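Local coordinates for protein hyaluronidase (Thermobaculum terrenum, PDB 5DIY) that probably removes O-linked N-acetylglucosamine from modified proteins as a family 84 O-GlcNAc hydrolase, crystallised here as an active-site mutant with the sugar bound, at residues Leu35-Ala41 / Gly75-Ala81; Met354-Tyr358 / Glu378-Trp382; Pro239-Arg243 / Cys315-Glu319; Gly85-Ser91 / Leu125-Asp130. One frame throughout, in Å; residues are numbered along the deposited sequence.

In the fold
Contacts 1 and 4 belong to the (beta/alpha)8 barrel. Contact 1 is its buried fabric, a backbone ladder between adjacent parallel strands 37-40 and 77-82, whereas contact 4, partly buried and farthest of the four from the chain centre, joins the loops that follow strands 77-82 and 113-117 and relies on one carboxylate. Contact 1 runs straight into contact 4 along the chain, since 75-81 is closely followed by 85-91. Contact 3, partly buried and near the centre of the chain, joins a barrel loop to the segment leading into the C-terminal helices, through apolar contact and one water. Contact 2, buried among those helices, has no hydrogen bond across it and depends on tyrosine packing.

Contact 1. Residues Leu35-Ala41 / Gly75-Ala81; sequences LNAYIYA and GINFTFA
Strands 37-40 and 77-81 are neighbours in the parallel (beta/alpha)8 barrel, joined through helix 58-73 as a beta-alpha-beta unit. Their axes approach to 4.7 Å at 20°, in register A37-N77, Y38-F78, I39-T79, Y40-F80. Between the extended strands the ladder of hydrogen bonds runs N77 N to N36 O (2.9 Å), Y38 N to N77 O (2.9 Å), T79 N to Y38 O (2.8 Å) and Y40 N to T79 O (2.8 Å), closing with A81 N to Y40 O (3.0 Å). Y40 and Y38, both t at chi1, point to the helix-covered face with F78 and F80. Y38 CE2 meets F78 CE2 at 3.6 Å, and Y40 CB lies 3.9 Å from F78 CZ. Helix 20-32 packs on both tyrosines; the Y38 hydroxyl hydrogen-bonds to E11, that of Y40 to D45. I39 and T79 face the barrel interior. After G75, whose positive phi ends the preceding helix in a Schellman motif, I76 (m, m) places CG2 3.7 Å from Y38 CB and CD1 2.9 Å from L35 O.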
# COMPACT_ATOMS: atom_id res chain seq x y z
N LEU C 35 -13.00 -7.22 -12.56
CA LEU C 35 -11.60 -6.94 -12.84
C LEU C 35 -11.16 -7.98 -13.86
O LEU C 35 -11.36 -9.17 -13.64
CB LEU C 35 -10.75 -7.04 -11.57
CG LEU C 35 -11.07 -6.02 -10.47
CD1 LEU C 35 -10.33 -6.35 -9.18
CD2 LEU C 35 -10.73 -4.61 -10.93
N ASN C 36 -10.58 -7.53 -14.97
CA ASN C 36 -10.36 -8.40 -16.14
C ASN C 36 -8.90 -8.60 -16.56
O ASN C 36 -8.63 -9.04 -17.69
CB ASN C 36 -11.16 -7.85 -17.33
CG ASN C 36 -10.59 -6.56 -17.88
OD1 ASN C 36 -9.75 -5.92 -17.25
ND2 ASN C 36 -11.04 -6.17 -19.06
N ALA C 37 -7.96 -8.27 -15.68
CA ALA C 37 -6.54 -8.30 -16.05
C ALA C 37 -5.64 -8.56 -14.85
O ALA C 37 -5.79 -7.92 -13.81
CB ALA C 37 -6.17 -6.98 -16.70
N TYR C 38 -4.70 -9.49 -15.01
CA TYR C 38 -3.73 -9.82 -13.97
C TYR C 38 -2.34 -9.83 -14.55
O TYR C 38 -2.13 -10.44 -15.60
CB TYR C 38 -4.05 -11.19 -13.37
CG TYR C 38 -2.97 -11.74 -12.47
CD1 TYR C 38 -2.83 -11.29 -11.15
CD2 TYR C 38 -2.08 -12.72 -12.92
CE1 TYR C 38 -1.85 -11.80 -10.32
CE2 TYR C 38 -1.09 -13.23 -12.10
CZ TYR C 38 -0.98 -12.77 -10.80
OH TYR C 38 -0.00 -13.28 -9.98
N ILE C 39 -1.39 -9.19 -13.86
CA ILE C 39 0.02 -9.26 -14.23
C ILE C 39 0.80 -10.02 -13.16
O ILE C 39 0.78 -9.66 -11.97
CB ILE C 39 0.65 -7.86 -14.43
CG1 ILE C 39 0.04 -7.18 -15.67
CG2 ILE C 39 2.16 -7.97 -14.62
CD1 ILE C 39 0.24 -5.68 -15.71
N TYR C 40 1.50 -11.06 -13.59
CA TYR C 40 2.42 -11.79 -12.73
C TYR C 40 3.77 -11.08 -12.72
O TYR C 40 4.46 -11.06 -13.74
CB TYR C 40 2.60 -13.23 -13.22
CG TYR C 40 3.52 -14.03 -12.36
CD1 TYR C 40 3.04 -14.70 -11.24
CD2 TYR C 40 4.89 -14.09 -12.63
CE1 TYR C 40 3.89 -15.43 -10.43
CE2 TYR C 40 5.74 -14.82 -11.81
CZ TYR C 40 5.23 -15.49 -10.71
OH TYR C 40 6.06 -16.21 -9.89
N ALA C 41 4.14 -10.50 -11.57
CA ALA C 41 5.42 -9.82 -11.43
C ALA C 41 5.96 -9.70 -9.99
O ALA C 41 6.47 -8.64 -9.62
CB ALA C 41 5.32 -8.43 -12.05
N GLY C 75 -12.46 -14.79 -17.04
CA GLY C 75 -12.49 -13.60 -17.89
C GLY C 75 -11.33 -12.65 -17.65
O GLY C 75 -11.46 -11.46 -17.91
N ILE C 76 -10.21 -13.19 -17.18
CA ILE C 76 -9.02 -12.43 -16.83
C ILE C 76 -7.96 -12.64 -17.90
O ILE C 76 -7.64 -13.78 -18.23
CB ILE C 76 -8.41 -12.89 -15.48
CG1 ILE C 76 -9.47 -13.10 -14.39
CG2 ILE C 76 -7.32 -11.93 -15.02
CD1 ILE C 76 -10.29 -11.88 -14.07
N ASN C 77 -7.40 -11.56 -18.44
CA ASN C 77 -6.22 -11.64 -19.29
C ASN C 77 -4.99 -11.79 -18.40
O ASN C 77 -4.72 -10.92 -17.57
CB ASN C 77 -6.09 -10.40 -20.18
CG ASN C 77 -5.00 -10.52 -21.24
OD1 ASN C 77 -4.69 -11.61 -21.72
ND2 ASN C 77 -4.43 -9.39 -21.63
N PHE C 78 -4.28 -12.91 -18.54
CA PHE C 78 -3.06 -13.17 -17.78
C PHE C 78 -1.86 -12.60 -18.54
O PHE C 78 -1.64 -12.96 -19.70
CB PHE C 78 -2.88 -14.67 -17.57
CG PHE C 78 -1.71 -15.05 -16.68
CD1 PHE C 78 -0.40 -15.03 -17.17
CD2 PHE C 78 -1.93 -15.50 -15.38
CE1 PHE C 78 0.66 -15.40 -16.36
CE2 PHE C 78 -0.87 -15.87 -14.57
CZ PHE C 78 0.43 -15.83 -15.06
N THR C 79 -1.10 -11.74 -17.87
CA THR C 79 0.15 -11.20 -18.41
C THR C 79 1.32 -11.73 -17.59
O THR C 79 1.33 -11.61 -16.37
CB THR C 79 0.15 -9.66 -18.38
OG1 THR C 79 -0.88 -9.17 -19.24
CG2 THR C 79 1.50 -9.08 -18.84
N PHE C 80 2.30 -12.32 -18.27
CA PHE C 80 3.55 -12.72 -17.65
C PHE C 80 4.52 -11.57 -17.80
O PHE C 80 4.77 -11.13 -18.93
CB PHE C 80 4.13 -13.98 -18.31
CG PHE C 80 5.49 -14.35 -17.79
CD1 PHE C 80 5.63 -15.00 -16.57
CD2 PHE C 80 6.64 -14.00 -18.49
CE1 PHE C 80 6.88 -15.32 -16.07
CE2 PHE C 80 7.89 -14.31 -18.00
CZ PHE C 80 8.02 -14.98 -16.79
N ALA C 81 5.08 -11.09 -16.69
CA ALA C 81 6.11 -10.05 -16.75
C ALA C 81 7.49 -10.59 -16.39
O ALA C 81 7.62 -11.56 -15.64
CB ALA C 81 5.74 -8.88 -15.85

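Contact 2. Residues Met354-Tyr358 / Glu378-Trp382; sequences MQTTY and EYKLW
A lysine methylene lies on a tyrosine ring here: K380 CD sits 3.8 Å from the centroid of the Y358 ring and 24° off its normal, a CH-pi contact in which CD comes within 3.5 Å of Y358 CE2. Both residues are t at chi1, and K380 continues t at chi2 and chi3 before turning m at chi4, so that CD lies over the ring face while the ammonium leads away to a salt bridge with D384, one helical turn further on. Both segments are regular alpha helix, with Y358 N bonded to M354 O (2.9 Å) and W382 N to E378 O (3.0 Å). They belong to helices 340-362 and 373-398, which run antiparallel in the C-terminal helical region; the segment axes approach to 10.0 Å at 158°, and the closest CA pair is Y358 with K380 at 6.5 Å. Y379 (chi1 t, chi2 78°) fills the gap between them and loses the largest area to the contact. Its OH comes 3.4 Å from M354 CG and 4.1 Å from T357 CG2, while its CD2 is 4.3 Å from Y358 CB. M354 (m, t, p) bends round the ring, with CE 3.7 Å from Y379 CE1 and SD 5.5 Å from the ring centroid in an oblique Met-aromatic contact. F307 of helix 301-308 meets the Y379 ring edge-to-face.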
# COMPACT_ATOMS: atom_id res chain seq x y z
N MET C 354 -13.57 1.52 21.72
CA MET C 354 -12.41 0.76 21.24
C MET C 354 -12.40 -0.69 21.76
O MET C 354 -12.05 -1.60 21.01
CB MET C 354 -11.09 1.47 21.62
CG MET C 354 -10.88 2.80 20.89
SD MET C 354 -9.41 3.73 21.38
CE MET C 354 -8.12 2.83 20.54
N GLN C 355 -12.78 -0.89 23.02
CA GLN C 355 -12.91 -2.23 23.62
C GLN C 355 -13.99 -3.06 22.93
O GLN C 355 -13.75 -4.22 22.59
CB GLN C 355 -13.22 -2.15 25.12
CG GLN C 355 -12.05 -1.67 25.94
CD GLN C 355 -12.39 -1.36 27.39
OE1 GLN C 355 -13.55 -1.17 27.75
NE2 GLN C 355 -11.36 -1.30 28.23
N THR C 356 -15.16 -2.45 22.72
CA THR C 356 -16.28 -3.05 21.99
C THR C 356 -15.86 -3.45 20.57
O THR C 356 -16.19 -4.54 20.10
CB THR C 356 -17.46 -2.06 21.91
OG1 THR C 356 -17.94 -1.80 23.23
CG2 THR C 356 -18.62 -2.60 21.06
N THR C 357 -15.17 -2.53 19.90
CA THR C 357 -14.66 -2.74 18.55
C THR C 357 -13.70 -3.92 18.49
O THR C 357 -13.86 -4.79 17.65
CB THR C 357 -13.96 -1.47 18.03
OG1 THR C 357 -14.93 -0.43 17.92
CG2 THR C 357 -13.31 -1.71 16.67
N TYR C 358 -12.71 -3.93 19.38
CA TYR C 358 -11.76 -5.04 19.41
C TYR C 358 -12.48 -6.36 19.67
O TYR C 358 -12.28 -7.32 18.93
CB TYR C 358 -10.68 -4.84 20.48
CG TYR C 358 -9.87 -6.09 20.69
CD1 TYR C 358 -8.80 -6.40 19.85
CD2 TYR C 358 -10.19 -7.00 21.71
CE1 TYR C 358 -8.06 -7.55 20.02
CE2 TYR C 358 -9.46 -8.17 21.89
CZ TYR C 358 -8.39 -8.44 21.04
OH TYR C 358 -7.66 -9.57 21.21
N GLU C 378 -2.09 -4.96 18.77
CA GLU C 378 -1.54 -3.67 19.18
C GLU C 378 -2.62 -2.59 19.41
O GLU C 378 -2.44 -1.73 20.26
CB GLU C 378 -0.43 -3.21 18.22
CG GLU C 378 0.90 -3.84 18.60
CD GLU C 378 1.97 -3.78 17.52
OE1 GLU C 378 1.91 -2.92 16.62
OE2 GLU C 378 2.90 -4.60 17.60
N TYR C 379 -3.73 -2.68 18.68
CA TYR C 379 -4.91 -1.83 18.95
C TYR C 379 -5.43 -2.01 20.38
O TYR C 379 -5.65 -1.03 21.10
CB TYR C 379 -6.01 -2.14 17.94
CG TYR C 379 -7.24 -1.25 17.98
CD1 TYR C 379 -7.21 0.02 17.42
CD2 TYR C 379 -8.44 -1.71 18.51
CE1 TYR C 379 -8.34 0.82 17.41
CE2 TYR C 379 -9.58 -0.91 18.51
CZ TYR C 379 -9.52 0.35 17.95
OH TYR C 379 -10.64 1.15 17.95
N LYS C 380 -5.62 -3.27 20.79
CA LYS C 380 -6.02 -3.56 22.18
C LYS C 380 -5.01 -3.04 23.19
O LYS C 380 -5.40 -2.45 24.20
CB LYS C 380 -6.27 -5.07 22.41
CG LYS C 380 -6.42 -5.42 23.89
CD LYS C 380 -7.32 -6.61 24.16
CE LYS C 380 -7.54 -6.78 25.66
NZ LYS C 380 -6.27 -7.00 26.40
N LEU C 381 -3.72 -3.26 22.94
CA LEU C 381 -2.68 -2.74 23.83
C LEU C 381 -2.79 -1.22 24.02
O LEU C 381 -2.80 -0.74 25.15
CB LEU C 381 -1.28 -3.13 23.33
CG LEU C 381 -0.59 -4.39 23.89
CD1 LEU C 381 -1.55 -5.46 24.39
CD2 LEU C 381 0.40 -4.97 22.89
N TRP C 382 -2.92 -0.46 22.93
CA TRP C 382 -3.06 1.01 23.03
C TRP C 382 -4.30 1.37 23.85
O TRP C 382 -4.28 2.32 24.62
CB TRP C 382 -3.14 1.68 21.65
CG TRP C 382 -1.83 1.81 20.91
CD1 TRP C 382 -1.55 1.33 19.67
CD2 TRP C 382 -0.65 2.50 21.35
NE1 TRP C 382 -0.26 1.65 19.31
CE2 TRP C 382 0.31 2.37 20.32
CE3 TRP C 382 -0.30 3.20 22.51
CZ2 TRP C 382 1.60 2.92 20.42
CZ3 TRP C 382 0.98 3.74 22.61
CH2 TRP C 382 1.91 3.60 21.56

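Contact 3. Residues Pro239-Arg243 / Cys315-Glu319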
# COMPACT_ATOMS: atom_id res chain seq x y z
N PRO C 239 -10.40 3.02 1.61
CA PRO C 239 -10.90 2.98 0.24
C PRO C 239 -9.93 3.58 -0.76
O PRO C 239 -9.16 4.49 -0.43
CB PRO C 239 -12.18 3.81 0.31
CG PRO C 239 -11.89 4.82 1.37
CD PRO C 239 -11.08 4.07 2.40
N TYR C 240 -9.97 3.06 -1.98
CA TYR C 240 -9.37 3.72 -3.15
C TYR C 240 -9.88 5.16 -3.20
O TYR C 240 -11.08 5.40 -2.99
CB TYR C 240 -9.77 2.96 -4.42
CG TYR C 240 -8.95 3.28 -5.64
CD1 TYR C 240 -7.60 2.95 -5.69
CD2 TYR C 240 -9.52 3.87 -6.77
CE1 TYR C 240 -6.83 3.22 -6.82
CE2 TYR C 240 -8.76 4.14 -7.90
CZ TYR C 240 -7.43 3.82 -7.92
OH TYR C 240 -6.71 4.08 -9.05
N ASP C 241 -8.99 6.12 -3.43
CA ASP C 241 -9.37 7.53 -3.33
C ASP C 241 -8.44 8.46 -4.08
O ASP C 241 -7.30 8.11 -4.38
CB ASP C 241 -9.44 7.95 -1.85
CG ASP C 241 -10.51 9.00 -1.57
OD1 ASP C 241 -11.09 9.59 -2.50
OD2 ASP C 241 -10.75 9.24 -0.37
N HIS C 242 -8.96 9.66 -4.36
CA HIS C 242 -8.20 10.79 -4.92
C HIS C 242 -7.72 10.54 -6.34
O HIS C 242 -6.70 11.10 -6.77
CB HIS C 242 -7.04 11.18 -3.99
CG HIS C 242 -7.46 11.35 -2.57
ND1 HIS C 242 -6.69 10.91 -1.51
CD2 HIS C 242 -8.58 11.89 -2.03
CE1 HIS C 242 -7.32 11.19 -0.38
NE2 HIS C 242 -8.46 11.78 -0.66
N ARG C 243 -8.46 9.71 -7.07
CA ARG C 243 -8.22 9.48 -8.48
C ARG C 243 -9.34 10.20 -9.21
O ARG C 243 -10.51 9.95 -8.92
CB ARG C 243 -8.20 7.98 -8.82
CG ARG C 243 -6.83 7.33 -8.68
CD ARG C 243 -6.37 7.28 -7.24
NE ARG C 243 -5.00 6.78 -7.08
CZ ARG C 243 -4.12 7.20 -6.16
NH1 ARG C 243 -4.42 8.16 -5.28
NH2 ARG C 243 -2.90 6.67 -6.11
N CYS C 315 -0.40 6.44 1.61
CA CYS C 315 -0.19 7.50 0.62
C CYS C 315 -1.47 8.33 0.36
O CYS C 315 -1.38 9.52 0.06
CB CYS C 315 0.33 6.92 -0.70
SG CYS C 315 -0.84 5.86 -1.58
N LEU C 316 -2.64 7.70 0.47
CA LEU C 316 -3.92 8.38 0.28
C LEU C 316 -4.30 9.29 1.45
O LEU C 316 -4.96 10.31 1.25
CB LEU C 316 -5.04 7.36 0.06
CG LEU C 316 -4.86 6.37 -1.10
CD1 LEU C 316 -6.03 5.39 -1.16
CD2 LEU C 316 -4.72 7.10 -2.42
N GLU C 317 -3.92 8.92 2.67
CA GLU C 317 -4.16 9.74 3.86
C GLU C 317 -2.89 9.76 4.69
O GLU C 317 -2.78 9.01 5.66
CB GLU C 317 -5.32 9.19 4.68
CG GLU C 317 -6.66 9.16 3.97
CD GLU C 317 -7.18 10.53 3.56
OE1 GLU C 317 -6.72 11.55 4.11
OE2 GLU C 317 -8.04 10.57 2.66
N PRO C 318 -1.91 10.59 4.29
CA PRO C 318 -0.59 10.53 4.94
C PRO C 318 -0.50 11.12 6.36
O PRO C 318 0.46 10.84 7.06
CB PRO C 318 0.29 11.32 3.97
CG PRO C 318 -0.64 12.30 3.34
CD PRO C 318 -1.95 11.58 3.20
N GLU C 319 -1.49 11.91 6.79
CA GLU C 319 -1.40 12.59 8.09
C GLU C 319 -1.64 11.62 9.25
O GLU C 319 -2.11 10.50 9.06
CB GLU C 319 -2.41 13.75 8.18
CG GLU C 319 -2.33 14.79 7.06
CD GLU C 319 -0.97 15.43 6.90
OE1 GLU C 319 -0.25 15.61 7.91
OE2 GLU C 319 -0.61 15.78 5.75
O HOH W 1 -9.27 8.20 1.69
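Across these two loops L316 is the main apolar partner, and all five residues of 239-243 touch it. P239 O lies 3.3 Å from L316 CD1, and Y240 CA follows at 4.2 Å from the same methyl, although the Y240 CA-CB bond points away and the Y240 hydroxyl hydrogen-bonds to D222. The CA-CB bond of D241 points toward the other loop, and its carboxylate is shared: OD1 accepts H242 N (2.8 Å), while OD2 is 4.3 Å from E317 OE2. A water donates to both acids, 2.7 Å from D241 OD2 and 2.8 Å from E317 OE2, bridging two like charges. H242, at positive phi, lays its ring edge against the partner, with CE1 3.0 Å from L316 O and 3.2 Å from E317 OE2. R243 ends the walk with NH1 3.1 Å from L316 CD2, while its NH2 makes a salt bridge to D222. The 239-243 loop, between barrel strands 218-222 and 251-256, packs on helices 262-277 and 284-296; its partner links helix 301-308 to helix 322-336.

Contact 4. Residues Gly85-Ser91 / Leu125-Asp130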
# COMPACT_ATOMS: atom_id res chain seq x y z
N GLY C 85 16.41 -5.76 -16.33
CA GLY C 85 17.20 -4.54 -16.39
C GLY C 85 18.39 -4.41 -15.44
O GLY C 85 19.18 -3.48 -15.60
N LEU C 86 18.52 -5.30 -14.46
CA LEU C 86 19.68 -5.27 -13.57
C LEU C 86 20.95 -5.75 -14.27
O LEU C 86 22.04 -5.28 -13.93
CB LEU C 86 19.46 -6.12 -12.31
CG LEU C 86 18.29 -5.74 -11.40
CD1 LEU C 86 18.09 -6.81 -10.34
CD2 LEU C 86 18.54 -4.39 -10.75
N SER C 87 20.82 -6.67 -15.22
CA SER C 87 21.97 -7.26 -15.93
C SER C 87 21.85 -7.37 -17.46
O SER C 87 22.76 -7.88 -18.10
CB SER C 87 22.27 -8.64 -15.34
OG SER C 87 21.15 -9.50 -15.49
N LEU C 88 20.76 -6.87 -18.06
CA LEU C 88 20.56 -7.01 -19.51
C LEU C 88 21.60 -6.22 -20.30
O LEU C 88 21.85 -5.05 -20.00
CB LEU C 88 19.16 -6.54 -19.93
CG LEU C 88 18.82 -6.42 -21.42
CD1 LEU C 88 18.96 -7.77 -22.11
CD2 LEU C 88 17.41 -5.88 -21.60
N VAL C 89 22.19 -6.87 -21.30
CA VAL C 89 22.96 -6.19 -22.33
C VAL C 89 21.97 -5.90 -23.46
O VAL C 89 21.62 -6.79 -24.24
CB VAL C 89 24.15 -7.04 -22.83
CG1 VAL C 89 25.07 -6.20 -23.71
CG2 VAL C 89 24.92 -7.62 -21.66
N TYR C 90 21.50 -4.65 -23.52
CA TYR C 90 20.45 -4.24 -24.47
C TYR C 90 20.79 -4.53 -25.94
O TYR C 90 19.94 -4.99 -26.69
CB TYR C 90 20.12 -2.76 -24.30
CG TYR C 90 19.41 -2.43 -23.00
CD1 TYR C 90 18.04 -2.63 -22.86
CD2 TYR C 90 20.11 -1.92 -21.90
CE1 TYR C 90 17.38 -2.33 -21.68
CE2 TYR C 90 19.47 -1.62 -20.71
CZ TYR C 90 18.10 -1.83 -20.61
OH TYR C 90 17.46 -1.53 -19.43
N SER C 91 22.04 -4.27 -26.33
CA SER C 91 22.50 -4.45 -27.72
C SER C 91 22.81 -5.89 -28.12
O SER C 91 23.00 -6.16 -29.31
CB SER C 91 23.73 -3.57 -27.99
OG SER C 91 24.80 -3.92 -27.12
N LEU C 125 23.55 3.35 -18.48
CA LEU C 125 23.91 2.06 -19.08
C LEU C 125 25.10 1.41 -18.35
O LEU C 125 26.16 2.03 -18.20
CB LEU C 125 24.22 2.23 -20.57
CG LEU C 125 23.05 2.71 -21.44
CD1 LEU C 125 23.53 3.24 -22.78
CD2 LEU C 125 22.03 1.60 -21.64
N ILE C 126 24.91 0.17 -17.92
CA ILE C 126 25.90 -0.59 -17.15
C ILE C 126 27.03 -1.11 -18.04
O ILE C 126 28.20 -1.03 -17.66
CB ILE C 126 25.23 -1.77 -16.39
CG1 ILE C 126 24.27 -1.22 -15.32
CG2 ILE C 126 26.26 -2.68 -15.74
CD1 ILE C 126 23.34 -2.25 -14.72
N HIS C 127 26.68 -1.63 -19.22
CA HIS C 127 27.63 -2.33 -20.08
C HIS C 127 28.24 -1.41 -21.13
O HIS C 127 27.55 -0.57 -21.71
CB HIS C 127 26.95 -3.51 -20.76
CG HIS C 127 26.26 -4.44 -19.81
ND1 HIS C 127 26.89 -5.50 -19.21
CD2 HIS C 127 24.98 -4.46 -19.35
CE1 HIS C 127 26.04 -6.14 -18.43
NE2 HIS C 127 24.87 -5.53 -18.50
N GLU C 128 29.55 -1.59 -21.38
CA GLU C 128 30.30 -0.79 -22.36
C GLU C 128 29.75 -0.93 -23.79
O GLU C 128 29.61 0.06 -24.51
CB GLU C 128 31.79 -1.18 -22.33
CG GLU C 128 32.70 -0.32 -23.20
N GLU C 129 29.46 -2.17 -24.18
CA GLU C 129 28.87 -2.46 -25.50
C GLU C 129 27.54 -1.73 -25.77
O GLU C 129 27.24 -1.41 -26.93
CB GLU C 129 28.73 -3.99 -25.73
CG GLU C 129 28.06 -4.80 -24.62
CD GLU C 129 29.04 -5.37 -23.60
OE1 GLU C 129 29.69 -4.58 -22.88
OE2 GLU C 129 29.15 -6.62 -23.50
N ASP C 130 26.77 -1.46 -24.72
CA ASP C 130 25.55 -0.65 -24.83
C ASP C 130 25.84 0.84 -24.91
O ASP C 130 25.13 1.56 -25.62
CB ASP C 130 24.60 -0.93 -23.65
CG ASP C 130 23.98 -2.31 -23.71
OD1 ASP C 130 23.92 -2.92 -24.80
OD2 ASP C 130 23.52 -2.79 -22.66
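Two loops of the TIM barrel meet here, one between strand 77-82 and helix 93-108, the other leading from strand 113-117 into helix 128-133, with H127 at its N-cap. D130, in the first turn of that helix, is the chief acceptor: its OD2 takes Y90 N (2.9 Å), and its OD1 takes both S91 N (2.8 Å) and S91 OG (2.7 Å). One buried carboxylate thus satisfies two consecutive backbone amides just ahead of helix 93-108, together with a hydroxyl. The carbonyl S87 O receives a weak hydrogen bond from H127 NE2 (3.2 Å), while the S87 hydroxyl hydrogen-bonds with R53 and W52. V89 N hydrogen-bonds to E95. Y90 CD2 touches L125 CD2 at 4.0 Å, an apolar contact, and the I126 CD1 methyl lies 3.4 Å from the L86 O carbonyl. The L86 side chain lies about 6 Å from that of N120, changed at the predicted proton-donor position. V89 CG2 makes a CH-pi contact 3.6 Å from the centroid of the H127 ring, 6° off its normal.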